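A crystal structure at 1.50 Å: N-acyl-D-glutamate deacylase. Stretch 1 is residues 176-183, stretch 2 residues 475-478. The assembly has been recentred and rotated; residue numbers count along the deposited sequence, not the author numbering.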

# COMPACT_ATOMS: atom_id res chain seq x y z
N ALA A 176 19.48 3.75 -5.14
CA ALA A 176 18.33 2.92 -4.81
C ALA A 176 17.60 2.50 -6.09
O ALA A 176 17.24 1.34 -6.26
CB ALA A 176 17.37 3.67 -3.88
N LEU A 177 17.40 3.46 -6.99
CA LEU A 177 16.73 3.17 -8.25
C LEU A 177 17.56 2.21 -9.10
O LEU A 177 17.02 1.32 -9.76
CB LEU A 177 16.47 4.47 -9.02
CG LEU A 177 15.59 5.51 -8.33
CD1 LEU A 177 15.33 6.67 -9.28
CD2 LEU A 177 14.27 4.87 -7.90
N GLU A 178 18.88 2.39 -9.09
CA GLU A 178 19.74 1.51 -9.87
C GLU A 178 19.67 0.10 -9.28
O GLU A 178 19.82 -0.89 -10.00
CB GLU A 178 21.18 2.03 -9.86
CG GLU A 178 21.31 3.44 -10.43
CD GLU A 178 22.73 3.97 -10.44
OE1 GLU A 178 23.48 3.68 -9.48
OE2 GLU A 178 23.10 4.69 -11.39
N ALA A 179 19.41 0.01 -7.98
CA ALA A 179 19.32 -1.27 -7.29
C ALA A 179 17.98 -1.96 -7.55
O ALA A 179 17.83 -3.16 -7.30
CB ALA A 179 19.52 -1.09 -5.79
N GLY A 180 17.00 -1.21 -8.05
CA GLY A 180 15.71 -1.80 -8.34
C GLY A 180 14.49 -1.17 -7.69
O GLY A 180 13.37 -1.63 -7.92
N ALA A 181 14.69 -0.12 -6.89
CA ALA A 181 13.56 0.55 -6.25
C ALA A 181 12.66 1.12 -7.34
O ALA A 181 13.14 1.55 -8.38
CB ALA A 181 14.06 1.66 -5.34
N VAL A 182 11.36 1.13 -7.09
CA VAL A 182 10.40 1.64 -8.07
C VAL A 182 10.19 3.15 -8.03
O VAL A 182 9.47 3.70 -8.86
CB VAL A 182 9.03 0.94 -7.92
CG1 VAL A 182 9.15 -0.52 -8.30
CG2 VAL A 182 8.51 1.07 -6.49
N GLY A 183 10.82 3.82 -7.07
CA GLY A 183 10.68 5.26 -6.95
C GLY A 183 10.92 5.69 -5.52
O GLY A 183 11.51 4.94 -4.74
N VAL A 475 11.62 -10.43 -5.38
CA VAL A 475 11.89 -9.01 -5.21
C VAL A 475 11.69 -8.45 -6.61
O VAL A 475 12.36 -8.89 -7.56
CB VAL A 475 13.34 -8.74 -4.76
CG1 VAL A 475 13.61 -7.24 -4.78
CG2 VAL A 475 13.56 -9.30 -3.38
N LEU A 476 10.76 -7.52 -6.77
CA LEU A 476 10.50 -6.95 -8.08
C LEU A 476 11.42 -5.77 -8.36
O LEU A 476 11.06 -4.61 -8.15
CB LEU A 476 9.03 -6.52 -8.18
CG LEU A 476 8.02 -7.61 -7.78
CD1 LEU A 476 6.61 -7.11 -8.06
CD2 LEU A 476 8.29 -8.90 -8.56
N ARG A 477 12.63 -6.07 -8.83
CA ARG A 477 13.61 -5.05 -9.14
C ARG A 477 13.26 -4.32 -10.43
O ARG A 477 13.13 -4.94 -11.49
CB ARG A 477 15.00 -5.67 -9.29
CG ARG A 477 15.60 -6.21 -8.00
CD ARG A 477 17.03 -6.67 -8.25
NE ARG A 477 17.78 -6.97 -7.03
CZ ARG A 477 17.63 -8.07 -6.30
NH1 ARG A 477 16.75 -9.00 -6.65
NH2 ARG A 477 18.37 -8.24 -5.21
N ALA A 478 13.10 -3.00 -10.33
CA ALA A 478 12.77 -2.19 -11.49
C ALA A 478 14.01 -2.01 -12.37
O ALA A 478 15.13 -2.12 -11.82
CB ALA A 478 12.25 -0.83 -11.04
O HOH W 1 17.37 0.12 -12.52
O HOH W 2 11.33 -2.48 -6.22

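The end of a helix is a natural docking site for a distant segment of chain, because the last turn leaves carbonyl groups free and the residue that breaks the helix is often a glycine with nothing beyond its backbone. N-acyl-D-glutamate deacylase offers a compact example, in which residues nearly three hundred positions apart meet largely through main-chain atoms and bury 213 Å² between them.

Ala176 lies out of reach of the second stretch, yet it helps to shape the site: its O accepts a bond from Ala181 N at 3.0 Å, one of two that fold the chain back on the last helical turn. The other joins Gly180 N to Leu177 O at 3.1 Å, and together with the positive phi of Gly180 they make a Schellman motif. Leu177 directs its side chain away from the partner, so its contribution is its carbonyl. Water 1 donates to Leu177 O at 3.0 Å and to Ala478 O at 3.2 Å, linking two acceptors that could not bond to each other directly. Glu178 also points away and remains exposed, as suits a charged residue outside the contact.

Ala179 likewise turns its methyl away; its backbone meets the other stretch, with Ala179 O 3.7 Å from Arg477 CD. The arginine side chain, m at chi1 and t at chi2 and chi3, extends past the helix end, and its guanidinium nitrogens NH1 and NH2 find hydrogen bonds elsewhere in the structure.

Gly180 is the centre of the arrangement. Its phi of 125° would jam a CB against the preceding carbonyl oxygen, and that CB would also lie 2.9 Å from Arg477 CB, a clash. Glycine therefore answers two demands at once, and its CA comes within 4.0 Å of Arg477 CA. The one direct hydrogen bond across the stretches runs from Ala478 N to Gly180 O, 2.8 Å long and almost straight at 175°. A CA-H...O contact from Gly180 CA to Ala478 O, 3.5 Å, supplements it. Water 2 donates to Gly180 O at 2.8 Å and to Leu476 O at 2.9 Å, so the glycine carbonyl serves both a direct and a water-mediated link.

Beyond the turn, Ala181 points its methyl away, while its O lies 3.7 Å from Ala478 CB. Val182, set sideways with chi1 in m, adds an apolar touch: its CG1 is 4.1 Å from Ala478 CB. The small alanine methyl, directed toward stretch 1, fits beside both. Gly183, whose backbone angles again call for glycine, has already left the contact.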